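PDB 2AZ4: metallo-beta-lactamase domain-containing protein from Enterococcus faecalis, which is of unknown function but binds two zinc ions in a metallo-beta-lactamase fold and may, like its relatives, bind RNA and act as an exonuclease. Local coordinates for residues Thr17-Val22 / Phe34-Phe40; Met215-Ser221 / Val401-Lys407; Asn251-Gln255 / Leu321-Thr326. Residue numbers count along the deposited sequence, not the author numbering.

Contact 1 of 3, residues Thr17-Val22 / Phe34-Phe40; sequences TIGGTV and FDFGTEF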
ATOM      1  N   THR A  17      -0.701 -15.926  -2.292  1.00 22.95           N
ATOM      2  CA  THR A  17      -0.252 -14.946  -3.228  1.00 23.16           C
ATOM      3  C   THR A  17      -0.217 -13.620  -2.480  1.00 23.25           C
ATOM      4  O   THR A  17      -0.986 -13.400  -1.560  1.00 23.92           O
ATOM      5  CB  THR A  17      -1.149 -14.914  -4.505  1.00 23.41           C
ATOM      6  OG1 THR A  17      -0.587 -14.022  -5.462  1.00 24.25           O
ATOM      7  CG2 THR A  17      -2.589 -14.517  -4.191  1.00 23.19           C
ATOM      8  N   ILE A  18       0.729 -12.767  -2.822  1.00 23.31           N
ATOM      9  CA  ILE A  18       0.826 -11.500  -2.120  1.00 23.36           C
ATOM     10  C   ILE A  18       0.056 -10.464  -2.931  1.00 22.85           C
ATOM     11  O   ILE A  18       0.617  -9.796  -3.792  1.00 23.39           O
ATOM     12  CB  ILE A  18       2.299 -11.128  -1.854  1.00 23.09           C
ATOM     13  CG1 ILE A  18       2.938 -12.281  -1.054  1.00 25.29           C
ATOM     14  CG2 ILE A  18       2.374  -9.797  -1.114  1.00 23.26           C
ATOM     15  CD1 ILE A  18       4.283 -11.982  -0.406  1.00 30.05           C
ATOM     16  N   GLY A  19      -1.250 -10.396  -2.688  1.00 22.13           N
ATOM     17  CA  GLY A  19      -2.106  -9.453  -3.380  1.00 21.24           C
ATOM     18  C   GLY A  19      -3.469 -10.026  -3.663  1.00 20.91           C
ATOM     19  O   GLY A  19      -3.617 -11.216  -3.963  1.00 21.23           O
ATOM     20  N   GLY A  20      -4.480  -9.180  -3.555  1.00 20.04           N
ATOM     21  CA  GLY A  20      -5.833  -9.585  -3.918  1.00 19.41           C
ATOM     22  C   GLY A  20      -6.601 -10.257  -2.803  1.00 19.40           C
ATOM     23  O   GLY A  20      -7.559 -10.988  -3.086  1.00 19.31           O
ATOM     24  N   THR A  21      -6.208 -10.002  -1.548  1.00 18.93           N
ATOM     25  CA  THR A  21      -7.023 -10.431  -0.392  1.00 18.98           C
ATOM     26  C   THR A  21      -8.425  -9.865  -0.460  1.00 18.34           C
ATOM     27  O   THR A  21      -8.621  -8.646  -0.497  1.00 18.70           O
ATOM     28  CB  THR A  21      -6.410 -10.026   0.963  1.00 18.51           C
ATOM     29  OG1 THR A  21      -5.111 -10.597   1.086  1.00 19.77           O
ATOM     30  CG2 THR A  21      -7.239 -10.557   2.114  1.00 19.38           C
ATOM     31  N   VAL A  22      -9.411 -10.752  -0.503  1.00 18.50           N
ATOM     32  CA  VAL A  22     -10.793 -10.327  -0.397  1.00 17.91           C
ATOM     33  C   VAL A  22     -11.434 -11.317   0.559  1.00 17.46           C
ATOM     34  O   VAL A  22     -11.558 -12.514   0.254  1.00 17.29           O
ATOM     35  CB  VAL A  22     -11.539 -10.315  -1.760  1.00 18.18           C
ATOM     36  CG1 VAL A  22     -12.985  -9.888  -1.576  1.00 18.44           C
ATOM     37  CG2 VAL A  22     -10.817  -9.411  -2.795  1.00 19.81           C
ATOM     38  N   PHE A  34     -13.230  -6.903   2.525  1.00 16.06           N
ATOM     39  CA  PHE A  34     -11.937  -6.208   2.616  1.00 16.16           C
ATOM     40  C   PHE A  34     -10.852  -7.175   2.151  1.00 16.21           C
ATOM     41  O   PHE A  34     -10.959  -8.372   2.386  1.00 15.88           O
ATOM     42  CB  PHE A  34     -11.631  -5.761   4.057  1.00 16.22           C
ATOM     43  CG  PHE A  34     -11.809  -6.856   5.092  1.00 16.17           C
ATOM     44  CD1 PHE A  34     -13.036  -7.038   5.737  1.00 15.82           C
ATOM     45  CD2 PHE A  34     -10.749  -7.709   5.416  1.00 16.79           C
ATOM     46  CE1 PHE A  34     -13.214  -8.043   6.670  1.00 14.64           C
ATOM     47  CE2 PHE A  34     -10.917  -8.720   6.375  1.00 16.51           C
ATOM     48  CZ  PHE A  34     -12.142  -8.893   6.989  1.00 16.11           C
ATOM     49  N   ASP A  35      -9.825  -6.691   1.456  1.00 16.24           N
ATOM     50  CA  ASP A  35      -9.821  -5.384   0.803  1.00 16.71           C
ATOM     51  C   ASP A  35     -10.470  -5.551  -0.578  1.00 16.55           C
ATOM     52  O   ASP A  35     -11.504  -6.224  -0.686  1.00 16.72           O
ATOM     53  CB  ASP A  35      -8.374  -4.858   0.725  1.00 16.23           C
ATOM     54  CG  ASP A  35      -7.814  -4.509   2.103  1.00 18.54           C
ATOM     55  OD1 ASP A  35      -8.568  -3.912   2.914  1.00 17.17           O
ATOM     56  OD2 ASP A  35      -6.622  -4.788   2.382  1.00 18.56           O
ATOM     57  N   PHE A  36      -9.894  -4.948  -1.622  1.00 16.62           N
ATOM     58  CA  PHE A  36     -10.516  -4.962  -2.956  1.00 16.80           C
ATOM     59  C   PHE A  36      -9.500  -4.744  -4.105  1.00 17.28           C
ATOM     60  O   PHE A  36      -9.703  -3.892  -4.965  1.00 16.08           O
ATOM     61  CB  PHE A  36     -11.641  -3.909  -3.028  1.00 16.70           C
ATOM     62  CG  PHE A  36     -12.847  -4.379  -3.786  1.00 17.62           C
ATOM     63  CD1 PHE A  36     -13.670  -5.371  -3.251  1.00 18.29           C
ATOM     64  CD2 PHE A  36     -13.150  -3.858  -5.026  1.00 17.66           C
ATOM     65  CE1 PHE A  36     -14.785  -5.826  -3.940  1.00 20.24           C
ATOM     66  CE2 PHE A  36     -14.278  -4.307  -5.740  1.00 16.48           C
ATOM     67  CZ  PHE A  36     -15.088  -5.295  -5.199  1.00 18.71           C
ATOM     68  N   GLY A  37      -8.397  -5.493  -4.072  1.00 17.07           N
ATOM     69  CA  GLY A  37      -7.431  -5.496  -5.148  1.00 17.38           C
ATOM     70  C   GLY A  37      -7.621  -6.757  -5.953  1.00 17.89           C
ATOM     71  O   GLY A  37      -8.567  -7.518  -5.718  1.00 18.68           O
ATOM     72  N   THR A  38      -6.747  -6.972  -6.918  1.00 18.53           N
ATOM     73  CA  THR A  38      -6.770  -8.194  -7.707  1.00 19.37           C
ATOM     74  C   THR A  38      -5.554  -9.004  -7.339  1.00 19.93           C
ATOM     75  O   THR A  38      -4.577  -8.456  -6.814  1.00 19.48           O
ATOM     76  CB  THR A  38      -6.771  -7.912  -9.254  1.00 19.41           C
ATOM     77  OG1 THR A  38      -5.476  -7.463  -9.670  1.00 19.89           O
ATOM     78  CG2 THR A  38      -7.801  -6.865  -9.614  1.00 18.24           C
ATOM     79  N   GLU A  39      -5.600 -10.311  -7.591  1.00 21.32           N
ATOM     80  CA  GLU A  39      -4.363 -11.105  -7.543  1.00 22.85           C
ATOM     81  C   GLU A  39      -3.495 -10.743  -8.742  1.00 24.73           C
ATOM     82  O   GLU A  39      -4.007 -10.205  -9.742  1.00 23.07           O
ATOM     83  CB  GLU A  39      -4.667 -12.608  -7.516  1.00 22.65           C
ATOM     84  CG  GLU A  39      -5.445 -13.042  -6.271  1.00 20.82           C
ATOM     85  CD  GLU A  39      -5.629 -14.567  -6.169  1.00 23.87           C
ATOM     86  OE1 GLU A  39      -4.923 -15.302  -6.893  1.00 23.37           O
ATOM     87  OE2 GLU A  39      -6.503 -15.031  -5.387  1.00 24.10           O
ATOM     88  N   PHE A  40      -2.194 -10.999  -8.621  1.00 26.83           N
ATOM     89  CA  PHE A  40      -1.249 -10.836  -9.731  1.00 30.07           C
ATOM     90  C   PHE A  40      -0.441 -12.129  -9.941  1.00 30.96           C
ATOM     91  O   PHE A  40       0.168 -12.652  -9.006  1.00 30.94           O
ATOM     92  CB  PHE A  40      -0.314  -9.641  -9.487  1.00 31.05           C
ATOM     93  CG  PHE A  40       0.735  -9.445 -10.570  1.00 33.69           C
ATOM     94  CD1 PHE A  40       0.357  -9.179 -11.900  1.00 35.06           C
ATOM     95  CD2 PHE A  40       2.100  -9.494 -10.251  1.00 35.65           C
ATOM     96  CE1 PHE A  40       1.317  -8.984 -12.902  1.00 36.42           C
ATOM     97  CE2 PHE A  40       3.080  -9.303 -11.243  1.00 37.48           C
ATOM     98  CZ  PHE A  40       2.684  -9.045 -12.580  1.00 36.42           C
TER
HETATM   99  O   HOH W   1      -1.413 -11.724  -6.090  1.00 27.76           O
HETATM  100  O   HOH W   2      -7.112  -6.957  -1.867  1.00 17.54           O
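This buried contact joins two loops beside the zinc centre of the metallo-beta-lactamase fold. Residues 17-22 lead into strand 22-27, and residues 34-40 leave strand 30-34. Direct polar contact is slight: Asp35 N gives a weak hydrogen bond to Thr21 O at 3.0 Å. Two waters do more. One links Thr17 OG1, Gly19 O and Phe40 N. The other donates to Thr21 O at 2.6 Å and accepts from Gly37 N at 2.9 Å. Glycine is needed at Gly20, where a CB would clash with Thr38 C and Glu39 N. The CA atoms of Gly20 and Thr38 can thus approach to 4.1 Å. Thr17 CG2 packs on Glu39 CD at 3.6 Å, and the Glu39 carboxylate also bonds Gly14 N and pairs with Arg423. A cis peptide bond precedes Asp35, whose carboxylate bonds Tyr186, Ser91 N and zinc ligand His97. Such second-shell support of a metal-binding histidine fits the dinuclear site of this fold.

Contact 2 of 3, residues Met215-Ser221 / Val401-Lys407; sequences MEGVSIS and VPIHTLK. With ZN (zinc ion), chain D.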
ATOM      1  N   MET A 215      -3.820 -12.198   9.650  1.00 21.63           N
ATOM      2  CA  MET A 215      -2.555 -11.460   9.662  1.00 22.09           C
ATOM      3  C   MET A 215      -1.637 -11.733   8.474  1.00 22.65           C
ATOM      4  O   MET A 215      -1.395 -12.891   8.112  1.00 22.45           O
ATOM      5  CB  MET A 215      -1.810 -11.739  10.983  1.00 22.47           C
ATOM      6  CG  MET A 215      -0.391 -11.146  11.090  1.00 22.98           C
ATOM      7  SD  MET A 215       0.184 -11.300  12.800  1.00 22.52           S
ATOM      8  CE  MET A 215       1.805 -10.551  12.677  1.00 21.26           C
ATOM      9  N   GLU A 216      -1.094 -10.653   7.901  1.00 22.39           N
ATOM     10  CA  GLU A 216      -0.109 -10.735   6.836  1.00 22.56           C
ATOM     11  C   GLU A 216       1.170 -11.483   7.235  1.00 22.68           C
ATOM     12  O   GLU A 216       1.536 -11.553   8.424  1.00 21.33           O
ATOM     13  CB  GLU A 216       0.259  -9.328   6.326  1.00 23.12           C
ATOM     14  CG  GLU A 216       0.996  -8.492   7.351  1.00 22.58           C
ATOM     15  CD  GLU A 216       2.276  -7.901   6.798  1.00 24.15           C
ATOM     16  OE1 GLU A 216       2.321  -6.669   6.616  1.00 22.10           O
ATOM     17  OE2 GLU A 216       3.247  -8.658   6.557  1.00 27.57           O
ATOM     18  N   GLY A 217       1.817 -12.069   6.228  1.00 22.50           N
ATOM     19  CA  GLY A 217       3.082 -12.768   6.410  1.00 23.60           C
ATOM     20  C   GLY A 217       4.006 -12.517   5.240  1.00 24.32           C
ATOM     21  O   GLY A 217       4.596 -13.445   4.675  1.00 25.00           O
ATOM     22  N   VAL A 218       4.150 -11.251   4.875  1.00 24.21           N
ATOM     23  CA  VAL A 218       4.932 -10.898   3.690  1.00 24.03           C
ATOM     24  C   VAL A 218       6.431 -11.187   3.877  1.00 25.19           C
ATOM     25  O   VAL A 218       7.036 -11.904   3.057  1.00 24.76           O
ATOM     26  CB  VAL A 218       4.675  -9.436   3.252  1.00 23.62           C
ATOM     27  CG1 VAL A 218       5.591  -9.046   2.102  1.00 22.35           C
ATOM     28  CG2 VAL A 218       3.204  -9.253   2.866  1.00 22.33           C
ATOM     29  N   SER A 219       7.021 -10.670   4.954  1.00 26.03           N
ATOM     30  CA  SER A 219       8.475 -10.747   5.097  1.00 27.11           C
ATOM     31  C   SER A 219       9.006 -12.191   5.185  1.00 28.60           C
ATOM     32  O   SER A 219      10.116 -12.467   4.734  1.00 29.30           O
ATOM     33  CB  SER A 219       8.972  -9.938   6.280  1.00 26.59           C
ATOM     34  OG  SER A 219       8.572 -10.532   7.504  1.00 26.51           O
ATOM     35  N   ILE A 220       8.225 -13.097   5.770  1.00 29.29           N
ATOM     36  CA  ILE A 220       8.622 -14.515   5.841  1.00 30.04           C
ATOM     37  C   ILE A 220       8.442 -15.280   4.510  1.00 30.59           C
ATOM     38  O   ILE A 220       8.813 -16.451   4.409  1.00 30.81           O
ATOM     39  CB  ILE A 220       7.867 -15.267   6.949  1.00 29.79           C
ATOM     40  CG1 ILE A 220       6.363 -15.011   6.820  1.00 29.77           C
ATOM     41  CG2 ILE A 220       8.407 -14.899   8.317  1.00 30.23           C
ATOM     42  CD1 ILE A 220       5.505 -15.967   7.584  1.00 30.44           C
ATOM     43  N   SER A 221       7.870 -14.633   3.497  1.00 31.21           N
ATOM     44  CA  SER A 221       7.623 -15.286   2.213  1.00 31.49           C
ATOM     45  C   SER A 221       8.875 -15.426   1.359  1.00 33.18           C
ATOM     46  O   SER A 221       8.888 -16.199   0.409  1.00 32.96           O
ATOM     47  CB  SER A 221       6.578 -14.507   1.416  1.00 30.90           C
ATOM     48  OG  SER A 221       5.332 -14.548   2.056  1.00 28.06           O
ATOM     49  N   VAL A 401      -4.857 -16.776  11.647  1.00 24.01           N
ATOM     50  CA  VAL A 401      -4.989 -17.135  10.242  1.00 23.64           C
ATOM     51  C   VAL A 401      -3.942 -16.395   9.394  1.00 24.04           C
ATOM     52  O   VAL A 401      -4.147 -15.217   9.094  1.00 24.30           O
ATOM     53  CB  VAL A 401      -6.412 -16.766   9.689  1.00 23.52           C
ATOM     54  CG1 VAL A 401      -6.597 -17.284   8.251  1.00 22.20           C
ATOM     55  CG2 VAL A 401      -7.490 -17.276  10.580  1.00 24.14           C
ATOM     56  N   PRO A 402      -2.817 -17.054   9.019  1.00 23.99           N
ATOM     57  CA  PRO A 402      -1.924 -16.368   8.092  1.00 24.27           C
ATOM     58  C   PRO A 402      -2.582 -16.113   6.732  1.00 24.57           C
ATOM     59  O   PRO A 402      -3.295 -16.985   6.196  1.00 24.59           O
ATOM     60  CB  PRO A 402      -0.750 -17.340   7.944  1.00 24.79           C
ATOM     61  CG  PRO A 402      -0.818 -18.204   9.204  1.00 23.67           C
ATOM     62  CD  PRO A 402      -2.266 -18.362   9.422  1.00 23.78           C
ATOM     63  N   ILE A 403      -2.361 -14.900   6.220  1.00 23.62           N
ATOM     64  CA  ILE A 403      -2.808 -14.484   4.892  1.00 23.37           C
ATOM     65  C   ILE A 403      -1.722 -13.590   4.314  1.00 22.38           C
ATOM     66  O   ILE A 403      -0.768 -13.278   5.008  1.00 21.44           O
ATOM     67  CB  ILE A 403      -4.133 -13.703   4.942  1.00 23.13           C
ATOM     68  CG1 ILE A 403      -3.993 -12.460   5.858  1.00 24.20           C
ATOM     69  CG2 ILE A 403      -5.281 -14.635   5.318  1.00 22.76           C
ATOM     70  CD1 ILE A 403      -5.172 -11.506   5.817  1.00 23.39           C
ATOM     71  N   HIS A 404      -1.859 -13.219   3.040  1.00 22.55           N
ATOM     72  CA  HIS A 404      -0.919 -12.312   2.389  1.00 22.97           C
ATOM     73  C   HIS A 404       0.510 -12.844   2.615  1.00 23.11           C
ATOM     74  O   HIS A 404       1.382 -12.144   3.144  1.00 22.59           O
ATOM     75  CB  HIS A 404      -1.111 -10.892   2.962  1.00 22.56           C
ATOM     76  CG  HIS A 404      -0.859  -9.787   1.987  1.00 22.96           C
ATOM     77  ND1 HIS A 404      -1.399  -9.773   0.718  1.00 22.95           N
ATOM     78  CD2 HIS A 404      -0.169  -8.630   2.117  1.00 22.45           C
ATOM     79  CE1 HIS A 404      -1.031  -8.661   0.102  1.00 23.56           C
ATOM     80  NE2 HIS A 404      -0.283  -7.953   0.933  1.00 21.87           N
ATOM     81  N   THR A 405       0.720 -14.102   2.212  1.00 23.53           N
ATOM     82  CA  THR A 405       1.940 -14.837   2.511  1.00 24.24           C
ATOM     83  C   THR A 405       2.125 -16.037   1.552  1.00 24.44           C
ATOM     84  O   THR A 405       1.157 -16.662   1.127  1.00 25.05           O
ATOM     85  CB  THR A 405       1.974 -15.276   4.028  1.00 23.91           C
ATOM     86  OG1 THR A 405       3.203 -15.942   4.315  1.00 25.07           O
ATOM     87  CG2 THR A 405       0.771 -16.187   4.399  1.00 24.19           C
ATOM     88  N   LEU A 406       3.369 -16.305   1.176  1.00 25.58           N
ATOM     89  CA  LEU A 406       3.720 -17.507   0.398  1.00 26.03           C
ATOM     90  C   LEU A 406       4.153 -18.685   1.300  1.00 26.68           C
ATOM     91  O   LEU A 406       4.366 -19.799   0.803  1.00 26.98           O
ATOM     92  CB  LEU A 406       4.821 -17.201  -0.627  1.00 26.02           C
ATOM     93  CG  LEU A 406       4.688 -15.984  -1.546  1.00 25.47           C
ATOM     94  CD1 LEU A 406       5.878 -15.875  -2.503  1.00 25.74           C
ATOM     95  CD2 LEU A 406       3.400 -16.041  -2.311  1.00 26.28           C
ATOM     96  N   LYS A 407       4.285 -18.430   2.605  1.00 26.95           N
ATOM     97  CA  LYS A 407       4.715 -19.454   3.590  1.00 27.50           C
ATOM     98  C   LYS A 407       3.920 -19.349   4.890  1.00 27.23           C
ATOM     99  O   LYS A 407       4.473 -19.032   5.950  1.00 27.54           O
ATOM    100  CB  LYS A 407       6.225 -19.354   3.850  1.00 27.15           C
ATOM    101  CG  LYS A 407       7.038 -19.458   2.566  1.00 27.68           C
ATOM    102  CD  LYS A 407       8.528 -19.365   2.765  1.00 29.03           C
ATOM    103  CE  LYS A 407       9.189 -19.708   1.444  1.00 32.47           C
ATOM    104  NZ  LYS A 407      10.599 -19.280   1.394  1.00 37.16           N
TER
HETATM  105 ZN    ZN D 602       0.077  -5.717   0.585  1.00 27.73          ZN
HETATM  106  O   HOH W   3       0.697  -3.705  -0.429  1.00 18.61           O
HETATM  107  O   HOH W   4       2.372  -6.031   0.248  1.00 22.69           O
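Main-chain hydrogen bonds form the first part of this contact. Strands 212-216 and 399-403 run parallel as neighbours in a mixed sheet. Met215 N donates to Val401 O at 3.1 Å, and Ile403 N donates to Met215 O at 2.9 Å. These two bonds flank Pro402, which has no amide hydrogen to give. Further along, Gly217 N donates to His404 O at 3.1 Å.

Side-chain hydrogen bonds hold the loops that follow. Thr405 OG1 donates to Gly217 O at 2.9 Å and accepts from Lys407 N at 3.2 Å, which makes an ST turn. Ser221 OG also donates to Gly217 O, at 2.9 Å, and accepts from Leu406 N at 2.8 Å. Gly217 has no CB, and one here would clash with Thr405 OG1. The Glu216 carboxylate accepts from Val218 N within its own segment and bonds His382 and Leu190 N outside it.

Two side chains pack against the metal ligand. Glu216 CB lies at the edge of the His404 ring, 4.0 Å from His404 CB. Val218 CG2 approaches His404 CD2 at 3.5 Å. Farther out, Lys407 CD lies 3.4 Å from Ile220 O.

Metal coordination completes the account. His404 NE2 binds zinc at 2.3 Å, with two waters and Asp96, His97 and Asp189 as the other ligands. A histidine at the C-terminal side of a core strand, closing the second zinc site, is characteristic of the dinuclear zinc site of the metallo-beta-lactamase fold.

Contact 3 of 3, residues Asn251-Gln255 / Leu321-Thr326; sequences NPNRQ and LLKDKT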
ATOM      1  N   ASN A 251      28.943  14.246   0.241  1.00 24.90           N
ATOM      2  CA  ASN A 251      28.998  14.714  -1.158  1.00 25.28           C
ATOM      3  C   ASN A 251      28.549  16.168  -1.355  1.00 25.63           C
ATOM      4  O   ASN A 251      27.549  16.424  -2.049  1.00 26.07           O
ATOM      5  CB  ASN A 251      28.212  13.770  -2.081  1.00 24.98           C
ATOM      6  CG  ASN A 251      28.786  12.355  -2.101  1.00 24.70           C
ATOM      7  OD1 ASN A 251      29.710  12.063  -2.855  1.00 24.06           O
ATOM      8  ND2 ASN A 251      28.241  11.477  -1.259  1.00 21.75           N
ATOM      9  N   PRO A 252      29.298  17.126  -0.760  1.00 26.03           N
ATOM     10  CA  PRO A 252      28.943  18.546  -0.818  1.00 26.41           C
ATOM     11  C   PRO A 252      29.073  19.212  -2.204  1.00 26.61           C
ATOM     12  O   PRO A 252      28.493  20.285  -2.429  1.00 27.12           O
ATOM     13  CB  PRO A 252      29.904  19.193   0.190  1.00 26.37           C
ATOM     14  CG  PRO A 252      31.080  18.276   0.230  1.00 26.64           C
ATOM     15  CD  PRO A 252      30.529  16.901   0.034  1.00 25.99           C
ATOM     16  N   ASN A 253      29.791  18.578  -3.120  1.00 26.59           N
ATOM     17  CA  ASN A 253      29.999  19.141  -4.457  1.00 26.67           C
ATOM     18  C   ASN A 253      29.721  18.065  -5.495  1.00 25.34           C
ATOM     19  O   ASN A 253      30.637  17.383  -5.976  1.00 25.53           O
ATOM     20  CB  ASN A 253      31.433  19.693  -4.587  1.00 27.29           C
ATOM     21  CG  ASN A 253      31.662  20.438  -5.893  1.00 30.72           C
ATOM     22  OD1 ASN A 253      30.715  20.833  -6.574  1.00 34.13           O
ATOM     23  ND2 ASN A 253      32.941  20.642  -6.245  1.00 33.41           N
ATOM     24  N   ARG A 254      28.439  17.886  -5.799  1.00 23.51           N
ATOM     25  CA  ARG A 254      27.984  16.753  -6.558  1.00 21.99           C
ATOM     26  C   ARG A 254      26.458  16.857  -6.738  1.00 21.34           C
ATOM     27  O   ARG A 254      25.716  17.203  -5.808  1.00 21.17           O
ATOM     28  CB  ARG A 254      28.340  15.454  -5.820  1.00 22.20           C
ATOM     29  CG  ARG A 254      28.137  14.162  -6.635  1.00 21.81           C
ATOM     30  CD  ARG A 254      28.598  12.947  -5.859  1.00 22.48           C
ATOM     31  NE  ARG A 254      28.741  11.786  -6.734  1.00 25.07           N
ATOM     32  CZ  ARG A 254      29.014  10.544  -6.341  1.00 24.43           C
ATOM     33  NH1 ARG A 254      29.195  10.246  -5.063  1.00 23.45           N
ATOM     34  NH2 ARG A 254      29.118   9.597  -7.251  1.00 28.63           N
ATOM     35  N   GLN A 255      25.994  16.565  -7.934  1.00 19.98           N
ATOM     36  CA  GLN A 255      24.566  16.431  -8.134  1.00 19.36           C
ATOM     37  C   GLN A 255      24.077  15.247  -7.316  1.00 18.08           C
ATOM     38  O   GLN A 255      24.670  14.165  -7.363  1.00 18.39           O
ATOM     39  CB  GLN A 255      24.224  16.246  -9.609  1.00 19.27           C
ATOM     40  CG  GLN A 255      22.733  16.078  -9.863  1.00 19.51           C
ATOM     41  CD  GLN A 255      22.406  16.154 -11.351  1.00 20.82           C
ATOM     42  OE1 GLN A 255      22.695  15.238 -12.086  1.00 24.38           O
ATOM     43  NE2 GLN A 255      21.788  17.243 -11.778  1.00 23.06           N
ATOM     44  N   LEU A 321      17.719  22.773 -12.124  1.00 23.24           N
ATOM     45  CA  LEU A 321      18.019  21.566 -11.364  1.00 22.96           C
ATOM     46  C   LEU A 321      19.133  20.758 -11.998  1.00 22.49           C
ATOM     47  O   LEU A 321      20.022  20.236 -11.296  1.00 21.27           O
ATOM     48  CB  LEU A 321      16.765  20.706 -11.253  1.00 23.03           C
ATOM     49  CG  LEU A 321      15.932  20.609  -9.971  1.00 25.24           C
ATOM     50  CD1 LEU A 321      16.163  21.713  -8.895  1.00 22.36           C
ATOM     51  CD2 LEU A 321      14.475  20.377 -10.314  1.00 23.33           C
ATOM     52  N   LEU A 322      19.094  20.654 -13.334  1.00 21.97           N
ATOM     53  CA  LEU A 322      20.066  19.857 -14.058  1.00 21.91           C
ATOM     54  C   LEU A 322      21.492  20.373 -13.872  1.00 22.20           C
ATOM     55  O   LEU A 322      22.430  19.591 -13.898  1.00 21.82           O
ATOM     56  CB  LEU A 322      19.709  19.775 -15.544  1.00 22.27           C
ATOM     57  CG  LEU A 322      18.491  18.955 -15.946  1.00 22.84           C
ATOM     58  CD1 LEU A 322      18.356  19.029 -17.454  1.00 20.95           C
ATOM     59  CD2 LEU A 322      18.632  17.481 -15.466  1.00 23.69           C
ATOM     60  N   LYS A 323      21.638  21.676 -13.642  1.00 22.78           N
ATOM     61  CA  LYS A 323      22.964  22.303 -13.478  1.00 23.97           C
ATOM     62  C   LYS A 323      23.502  22.222 -12.048  1.00 23.96           C
ATOM     63  O   LYS A 323      24.677  22.489 -11.816  1.00 23.86           O
ATOM     64  CB  LYS A 323      22.918  23.776 -13.919  1.00 23.79           C
ATOM     65  CG  LYS A 323      22.592  23.981 -15.405  1.00 25.50           C
ATOM     66  CD  LYS A 323      22.471  25.469 -15.718  1.00 26.28           C
ATOM     67  CE  LYS A 323      21.699  25.741 -17.012  1.00 29.14           C
ATOM     68  NZ  LYS A 323      21.164  27.160 -17.037  1.00 29.66           N
ATOM     69  N   ASP A 324      22.651  21.851 -11.089  1.00 23.99           N
ATOM     70  CA  ASP A 324      23.032  21.959  -9.686  1.00 23.82           C
ATOM     71  C   ASP A 324      24.047  20.905  -9.208  1.00 24.18           C
ATOM     72  O   ASP A 324      23.983  19.745  -9.598  1.00 24.03           O
ATOM     73  CB  ASP A 324      21.808  21.964  -8.768  1.00 23.86           C
ATOM     74  CG  ASP A 324      22.204  21.966  -7.300  1.00 24.62           C
ATOM     75  OD1 ASP A 324      22.753  22.988  -6.835  1.00 25.82           O
ATOM     76  OD2 ASP A 324      22.020  20.927  -6.628  1.00 24.49           O
ATOM     77  N   LYS A 325      24.963  21.333  -8.344  1.00 24.42           N
ATOM     78  CA  LYS A 325      25.937  20.452  -7.717  1.00 25.26           C
ATOM     79  C   LYS A 325      26.045  20.675  -6.218  1.00 25.39           C
ATOM     80  O   LYS A 325      26.736  19.928  -5.523  1.00 26.32           O
ATOM     81  CB  LYS A 325      27.316  20.641  -8.359  1.00 25.15           C
ATOM     82  CG  LYS A 325      27.391  20.164  -9.799  1.00 26.58           C
ATOM     83  CD  LYS A 325      28.835  20.080 -10.297  1.00 30.14           C
ATOM     84  CE  LYS A 325      29.544  18.833  -9.790  1.00 31.97           C
ATOM     85  NZ  LYS A 325      30.843  18.612 -10.499  1.00 33.55           N
ATOM     86  N   THR A 326      25.363  21.685  -5.698  1.00 25.69           N
ATOM     87  CA  THR A 326      25.576  22.051  -4.296  1.00 26.10           C
ATOM     88  C   THR A 326      24.323  22.336  -3.477  1.00 25.57           C
ATOM     89  O   THR A 326      24.327  22.113  -2.265  1.00 25.69           O
ATOM     90  CB  THR A 326      26.493  23.293  -4.166  1.00 25.68           C
ATOM     91  OG1 THR A 326      25.889  24.401  -4.849  1.00 27.03           O
ATOM     92  CG2 THR A 326      27.873  23.006  -4.756  1.00 26.42           C
TER
HETATM   93  O   HOH W   5      26.590  21.412  -0.940  1.00 24.61           O
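This is a partly buried contact between a loop and the end of a helix with the turn that follows. It lies far from the zinc site, at the end of the parallel six-stranded sheet where strands 256-260 and 328-331 begin. Residues 251-255 connect helix 237-249 to strand 256-260. Residues 321-326 run from the end of helix 318-323 toward strand 328-331. Arg254 N donates to Lys325 O at 2.7 Å. A water adds another link, donating to Pro252 O and to Thr326 O at 2.7 Å each. Other atoms pack closely. Pro252 O lies 3.6 Å from Thr326 CG2, and Asn253 OD1 lies 3.8 Å from Lys325 CB. Gln255 CB packs 3.5 Å from Asp324 O. Each segment is also braced internally. Arg254 NH1 donates to Asn251 OD1 at 2.9 Å, while Asp324 OD1 accepts from Thr326 N at 3.1 Å in an Asx turn. The same carboxylate reaches Asp327 N and Tyr328 N, just before and at the start of strand 328-331. Arg254 also bonds Gly342 O and Thr373, and Gln255 OE1 bonds Gln340 N. The two segments therefore meet where their chains enter neighbouring strands of the sheet, with helices 237-249 and 318-323 behind them in sequence.

From the N terminus, contact 1 closes first. Its loop is short and holds strands 22-27 and 30-34. Contact 2 opens later and closes a far longer loop, from 215-221 to 401-407. Contact 3 is nested inside that loop and lies wholly within the part of the chain carrying the parallel six-stranded sheet. Contact 1 lies in loops flanking one mixed sheet, and contact 2 starts on strands of the other. Yet they touch: Gly19 N is 3.3 Å from His404 CE1, and Ile18 CD1 is 3.7 Å from Ser221 OG. Together they join the two sheets beside the zinc centre. Contact 3 stands apart, its centre about 42 Å from that of contact 1 and 43 Å from that of contact 2.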